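Glutathione reductase (Bartonella henselae, PDB 3O0H) probably catalyses the NADPH-dependent reduction of glutathione disulfide to glutathione, as a dimeric flavoenzyme that carries FAD as its bound cofactor. Local coordinates at residues E56-R59 against V65-G68; A164-N169 against L179-I184. All blocks are in the same frame, centred on the assembly; numbering follows the deposited sequence.

From the N terminus, the chain leaves strand 52-55 of the parallel FAD-domain sheet and enters 56-59. Contact 1 closes a short loop here, bringing these residues against the last turn of helix 62-67. The chain later reaches strand 164-166, and contact 2 closes a second, slightly longer loop by bringing 179-184 back beside it, just ahead of strand 193-197 in the next parallel sheet. The loops follow in series and neither encloses the other. They meet in space, with centres about 13 Å apart: Arg-67 of contact 1 packs on the side-chain amide of Asn-182 of contact 2. Both contacts include residues lining the FAD pocket.

Contact 1: residues E56-R59 against V65-G68; sequences EEYR and VIRG. With FAD (flavin-adenine dinucleotide), chain H.
Tyr-58 and Arg-67 stack beside the adenosine half of FAD, where the Rossmann-type FAD fold passes from strand 52-55 into helix 62-67. Arg-67 is the side chain to follow. With chi1 at 51°, CG stands between the backbone N and the carbonyl carbon, and the chain then runs out straight to the guanidinium. CB and CG do not touch the tyrosine; CD is the first atom to arrive, 4.1 Å from Tyr-58 CE1. NE comes in slightly closer to the same carbon, CZ sits beside CD1 and CE1 alike, and at the tip NH1 is 3.6 Å from Tyr-58 CE1 while NH2 lies by CD1. The planes are 20° apart with centres 4.2 Å apart, a cation-pi stack displaced toward the CD1-CE1 side of the ring. On the opposite face Arg-59 CG sits over the ring centre, so the phenol lies between the guanidinium of Arg-67 and the aliphatic CG of Arg-59.

Ile-66 fills the angle between Tyr-58 and Arg-59. Its CG2 touches Tyr-58 CE1, its CG1 is 3.9 Å from Arg-59 CB, and its CD1 lies over one face of the Arg-59 guanidinium, which is turned to Glu-117 of helix 102-126 in a salt bridge.

Helix 62-67 also carries Cys-64, whose disulfide with Cys-69 is probably the redox-active pair of this family; just past the helix, Gly-68 CA packs on the flavin at C7. At the other end of the cofactor, Glu-56 takes both ribose hydroxyls: FAD O3B bonds to Glu-56 OE1 at 2.7 Å and FAD O2B to Glu-56 OE2 at 2.6 Å. Ser-34 N also binds OE1, and the carboxylate is steadied from its own loop by Tyr-58 N, 2.8 Å from Glu-56 OE2 and using that oxygen's anti lone pair.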
loop_
_atom_site.group_PDB
_atom_site.type_symbol
_atom_site.label_atom_id
_atom_site.label_comp_id
_atom_site.label_asym_id
_atom_site.label_seq_id
_atom_site.Cartn_x
_atom_site.Cartn_y
_atom_site.Cartn_z
ATOM N N GLU B 56 22.575 28.063 6.561
ATOM C CA GLU B 56 21.843 27.169 7.478
ATOM C C GLU B 56 22.304 27.380 8.903
ATOM O O GLU B 56 23.486 27.157 9.240
ATOM C CB GLU B 56 22.059 25.709 7.089
ATOM C CG GLU B 56 21.341 24.701 7.977
ATOM C CD GLU B 56 19.886 25.057 8.248
ATOM O OE1 GLU B 56 19.081 25.126 7.284
ATOM O OE2 GLU B 56 19.566 25.237 9.423
ATOM N N GLU B 57 21.389 27.832 9.750
ATOM C CA GLU B 57 21.733 28.167 11.127
ATOM C C GLU B 57 21.781 26.959 12.059
ATOM O O GLU B 57 22.323 27.066 13.171
ATOM C CB GLU B 57 20.768 29.225 11.700
ATOM C CG GLU B 57 19.306 28.750 11.856
ATOM C CD GLU B 57 18.331 29.825 12.308
ATOM O OE1 GLU B 57 18.720 30.962 12.620
ATOM O OE2 GLU B 57 17.157 29.488 12.433
ATOM N N TYR B 58 21.168 25.856 11.645
ATOM C CA TYR B 58 21.092 24.680 12.452
ATOM C C TYR B 58 21.722 23.502 11.731
ATOM O O TYR B 58 22.948 23.351 11.755
ATOM C CB TYR B 58 19.633 24.416 12.930
ATOM C CG TYR B 58 19.541 23.316 13.967
ATOM C CD1 TYR B 58 18.725 22.197 13.788
ATOM C CD2 TYR B 58 20.303 23.395 15.145
ATOM C CE1 TYR B 58 18.667 21.191 14.759
ATOM C CE2 TYR B 58 20.237 22.418 16.093
ATOM C CZ TYR B 58 19.421 21.307 15.892
ATOM O OH TYR B 58 19.407 20.327 16.863
ATOM N N ARG B 59 20.918 22.649 11.108
ATOM C CA ARG B 59 21.460 21.478 10.433
ATOM C C ARG B 59 20.951 21.331 8.987
ATOM O O ARG B 59 19.751 21.523 8.645
ATOM C CB ARG B 59 21.179 20.217 11.239
ATOM C CG ARG B 59 21.890 20.199 12.595
ATOM C CD ARG B 59 21.490 18.980 13.369
ATOM N NE ARG B 59 22.063 17.775 12.814
ATOM C CZ ARG B 59 21.980 16.567 13.375
ATOM N NH1 ARG B 59 21.311 16.373 14.516
ATOM N NH2 ARG B 59 22.546 15.534 12.770
ATOM N N VAL B 65 13.929 16.374 7.660
ATOM C CA VAL B 65 15.069 15.462 7.819
ATOM C C VAL B 65 15.545 15.283 9.265
ATOM O O VAL B 65 15.733 14.144 9.717
ATOM C CB VAL B 65 16.241 15.922 6.925
ATOM C CG1 VAL B 65 17.515 15.070 7.116
ATOM C CG2 VAL B 65 15.760 15.910 5.445
ATOM N N ILE B 66 15.722 16.386 9.979
ATOM C CA ILE B 66 16.365 16.394 11.246
ATOM C C ILE B 66 15.432 16.139 12.388
ATOM O O ILE B 66 15.802 15.438 13.360
ATOM C CB ILE B 66 17.067 17.760 11.473
ATOM C CG1 ILE B 66 18.101 17.985 10.369
ATOM C CG2 ILE B 66 17.633 17.887 12.898
ATOM C CD1 ILE B 66 19.180 16.824 10.180
ATOM N N ARG B 67 14.240 16.731 12.323
ATOM C CA ARG B 67 13.364 16.753 13.493
ATOM C C ARG B 67 11.912 16.862 13.098
ATOM O O ARG B 67 11.140 17.523 13.787
ATOM C CB ARG B 67 13.749 17.873 14.471
ATOM C CG ARG B 67 13.893 19.241 13.841
ATOM C CD ARG B 67 14.656 20.202 14.775
ATOM N NE ARG B 67 14.818 21.555 14.234
ATOM C CZ ARG B 67 15.282 22.597 14.934
ATOM N NH1 ARG B 67 15.633 22.463 16.210
ATOM N NH2 ARG B 67 15.421 23.784 14.349
ATOM N N GLY B 68 11.534 16.110 12.059
ATOM C CA GLY B 68 10.196 16.176 11.517
ATOM C C GLY B 68 9.786 14.831 10.955
ATOM O O GLY B 68 9.854 13.830 11.694
HETATM P PA FAD H . 12.384 23.740 6.608
HETATM O O1A FAD H . 11.790 23.896 7.975
HETATM O O2A FAD H . 12.573 22.312 6.174
HETATM O O5B FAD H . 13.777 24.507 6.454
HETATM C C5B FAD H . 14.018 25.815 6.928
HETATM C C4B FAD H . 15.485 25.843 7.307
HETATM O O4B FAD H . 15.947 27.176 7.465
HETATM C C3B FAD H . 15.803 25.120 8.611
HETATM O O3B FAD H . 16.860 24.177 8.407
HETATM C C2B FAD H . 16.243 26.221 9.557
HETATM O O2B FAD H . 17.248 25.768 10.432
HETATM C C1B FAD H . 16.802 27.262 8.648
HETATM N N9A FAD H . 16.680 28.696 8.954
HETATM C C8A FAD H . 15.559 29.385 9.314
HETATM N N7A FAD H . 15.861 30.692 9.351
HETATM C C5A FAD H . 17.176 30.821 9.005
HETATM C C6A FAD H . 17.988 31.905 8.801
HETATM N N6A FAD H . 17.579 33.168 9.003
HETATM N N1A FAD H . 19.289 31.701 8.411
HETATM C C2A FAD H . 19.737 30.421 8.188
HETATM N N3A FAD H . 18.929 29.346 8.354
HETATM C C4A FAD H . 17.658 29.577 8.714
HETATM N N1 FAD H . 5.619 17.248 6.270
HETATM C C2 FAD H . 5.236 16.212 5.443
HETATM O O2 FAD H . 5.061 16.364 4.207
HETATM N N3 FAD H . 5.050 14.993 5.965
HETATM C C4 FAD H . 5.261 14.712 7.305
HETATM O O4 FAD H . 5.101 13.542 7.673
HETATM C C4X FAD H . 5.648 15.753 8.151
HETATM N N5 FAD H . 5.889 15.543 9.481
HETATM C C5X FAD H . 6.315 16.616 10.262
HETATM C C6 FAD H . 6.537 16.384 11.609
HETATM C C7 FAD H . 6.975 17.409 12.437
HETATM C C7M FAD H . 7.218 17.099 13.903
HETATM C C8 FAD H . 7.197 18.667 11.911
HETATM C C8M FAD H . 7.637 19.812 12.800
HETATM C C9 FAD H . 6.951 18.914 10.566
HETATM C C9A FAD H . 6.501 17.881 9.736
HETATM N N10 FAD H . 6.252 18.072 8.388
HETATM C C10 FAD H . 5.853 17.019 7.604
HETATM C "C1'" FAD H . 6.409 19.390 7.738
HETATM C "C2'" FAD H . 7.723 19.569 7.022
HETATM O "O2'" FAD H . 8.772 19.448 7.964
HETATM C "C3'" FAD H . 7.735 20.945 6.408
HETATM O "O3'" FAD H . 6.565 21.237 5.666
HETATM C "C4'" FAD H . 8.997 21.148 5.598
HETATM O "O4'" FAD H . 10.123 20.901 6.444
HETATM C "C5'" FAD H . 9.082 22.576 5.073
HETATM O "O5'" FAD H . 10.256 22.741 4.246
HETATM P P FAD H . 10.883 24.218 4.201
HETATM O O1P FAD H . 11.987 24.265 3.169
HETATM O O2P FAD H . 9.780 25.228 3.968
HETATM O O3P FAD H . 11.414 24.583 5.649
#

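Contact 2: residues A164-N169 against L179-I184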
loop_
_atom_site.group_PDB
_atom_site.type_symbol
_atom_site.label_atom_id
_atom_site.label_comp_id
_atom_site.label_asym_id
_atom_site.label_seq_id
_atom_site.Cartn_x
_atom_site.Cartn_y
_atom_site.Cartn_z
ATOM N N ALA B 164 9.053 27.238 9.035
ATOM C CA ALA B 164 8.123 27.623 10.035
ATOM C C ALA B 164 8.779 27.425 11.438
ATOM O O ALA B 164 9.925 26.886 11.570
ATOM C CB ALA B 164 6.810 26.802 9.894
ATOM N N LYS B 165 8.072 27.876 12.453
ATOM C CA LYS B 165 8.525 27.888 13.830
ATOM C C LYS B 165 7.336 27.589 14.701
ATOM O O LYS B 165 6.263 28.035 14.418
ATOM C CB LYS B 165 8.969 29.320 14.182
ATOM C CG LYS B 165 10.329 29.455 14.790
ATOM C CD LYS B 165 10.473 30.786 15.541
ATOM C CE LYS B 165 11.880 30.841 16.154
ATOM N NZ LYS B 165 12.081 32.035 16.978
ATOM N N ILE B 166 7.566 26.948 15.834
ATOM C CA ILE B 166 6.530 26.677 16.808
ATOM C C ILE B 166 6.010 27.997 17.347
ATOM O O ILE B 166 6.770 28.940 17.524
ATOM C CB ILE B 166 7.100 25.755 17.937
ATOM C CG1 ILE B 166 7.558 24.407 17.291
ATOM C CG2 ILE B 166 6.030 25.565 18.965
ATOM C CD1 ILE B 166 8.856 23.652 17.837
ATOM N N VAL B 167 4.703 28.107 17.479
ATOM C CA VAL B 167 4.083 29.258 18.112
ATOM C C VAL B 167 4.556 29.394 19.569
ATOM O O VAL B 167 4.867 28.416 20.236
ATOM C CB VAL B 167 2.526 29.170 18.143
ATOM C CG1 VAL B 167 1.933 29.368 16.771
ATOM C CG2 VAL B 167 2.075 27.848 18.752
ATOM N N SER B 168 4.568 30.623 20.048
ATOM C CA SER B 168 5.167 30.964 21.342
ATOM C C SER B 168 4.658 30.187 22.551
ATOM O O SER B 168 5.461 29.625 23.329
ATOM C CB SER B 168 4.970 32.447 21.605
ATOM O OG SER B 168 5.193 32.707 22.965
ATOM N N ASN B 169 3.337 30.161 22.721
ATOM C CA ASN B 169 2.710 29.501 23.878
ATOM C C ASN B 169 2.859 30.353 25.163
ATOM O O ASN B 169 2.557 29.882 26.259
ATOM C CB ASN B 169 3.246 28.047 24.098
ATOM C CG ASN B 169 2.913 27.061 22.917
ATOM O OD1 ASN B 169 1.744 26.749 22.680
ATOM N ND2 ASN B 169 3.963 26.536 22.220
ATOM N N LEU B 179 8.157 20.516 26.474
ATOM C CA LEU B 179 8.894 20.099 25.302
ATOM C C LEU B 179 8.113 20.489 24.070
ATOM O O LEU B 179 6.874 20.640 24.130
ATOM C CB LEU B 179 8.989 18.574 25.280
ATOM C CG LEU B 179 9.706 17.831 26.405
ATOM C CD1 LEU B 179 9.282 16.357 26.360
ATOM C CD2 LEU B 179 11.187 17.941 26.323
ATOM N N THR B 180 8.825 20.610 22.954
ATOM C CA THR B 180 8.181 20.674 21.656
ATOM C C THR B 180 8.724 19.549 20.745
ATOM O O THR B 180 9.559 18.715 21.184
ATOM C CB THR B 180 8.436 22.019 21.010
ATOM O OG1 THR B 180 9.798 22.088 20.573
ATOM C CG2 THR B 180 8.113 23.176 22.013
ATOM N N SER B 181 8.290 19.547 19.474
ATOM C CA SER B 181 8.766 18.546 18.530
ATOM C C SER B 181 10.268 18.709 18.344
ATOM O O SER B 181 10.945 17.749 17.954
ATOM C CB SER B 181 8.046 18.629 17.157
ATOM O OG SER B 181 8.196 19.900 16.596
ATOM N N ASN B 182 10.808 19.900 18.638
ATOM C CA ASN B 182 12.253 20.110 18.588
ATOM C C ASN B 182 13.045 19.289 19.632
ATOM O O ASN B 182 14.254 19.041 19.436
ATOM C CB ASN B 182 12.601 21.591 18.737
ATOM C CG ASN B 182 12.389 22.391 17.435
ATOM O OD1 ASN B 182 12.014 21.834 16.386
ATOM N ND2 ASN B 182 12.653 23.697 17.500
ATOM N N GLU B 183 12.393 18.896 20.725
ATOM C CA GLU B 183 13.076 18.234 21.854
ATOM C C GLU B 183 12.625 16.786 22.054
ATOM O O GLU B 183 13.365 15.997 22.617
ATOM C CB GLU B 183 12.841 19.006 23.157
ATOM C CG GLU B 183 13.534 20.365 23.206
ATOM C CD GLU B 183 12.729 21.450 22.472
ATOM O OE1 GLU B 183 11.480 21.424 22.474
ATOM O OE2 GLU B 183 13.363 22.310 21.867
ATOM N N ILE B 184 11.459 16.449 21.513
ATOM C CA ILE B 184 10.735 15.224 21.812
ATOM C C ILE B 184 11.486 13.942 21.421
ATOM O O ILE B 184 11.310 12.895 22.066
ATOM C CB ILE B 184 9.311 15.243 21.155
ATOM C CG1 ILE B 184 8.406 14.238 21.813
ATOM C CG2 ILE B 184 9.392 14.927 19.624
ATOM C CD1 ILE B 184 8.102 14.509 23.284
#
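A single methyl group makes almost the whole of this contact, and the surface it meets is polar: Ile-166 CD1 presses on Thr-180, Ser-181 and Asn-182. The nearest neighbour of Ile-166 CD1 is a hydroxyl, Thr-180 OG1, at 3.3 Å, with Thr-180 CB just behind. Asn-182 offers the flat of its amide, the methyl standing over that face with Asn-182 CG 3.8 Å from Ile-166 CD1 and the amide oxygen and nitrogen at nearly the same range. Ser-181 OG is the most distant of the three, 4.0 Å from Ile-166 CD1. Chi1 of -61° sends CG1 of the isoleucine toward the turn, and chi2, at 144° well away from staggered, swings CD1 into the group; with the short approach to Thr-180 OG1 this suggests tight, slightly strained packing.

The polar groups are organised from behind. Glu-183 folds back so that its OE1 receives two donors of one residue: Thr-180 N at 2.8 Å, arriving nearly in line with the C-O bond, and Thr-180 OG1 at 2.6 Å, on the syn side and 26° out of the carboxylate plane. Thr-180 OG1 in turn accepts from Asn-182 N at 3.1 Å, an ST turn, while Thr-180 O takes Glu-183 N.

In the fold, strand 164-166 pairs antiparallel with strand 286-288, and Ile-166 also touches Arg-286. The turn rests on strand 279-282 through Ser-181 and Ile-184, both against Met-281, and Ser-181 approaches FAD. The contact thus spans the connection between the FAD domain and the parallel sheet that, by family resemblance, serves NADPH.

The hydroxyl of Thr-180 has its donor and acceptor roles filled within its own turn, which lets an apolar methyl pack against it by van der Waals contact alone.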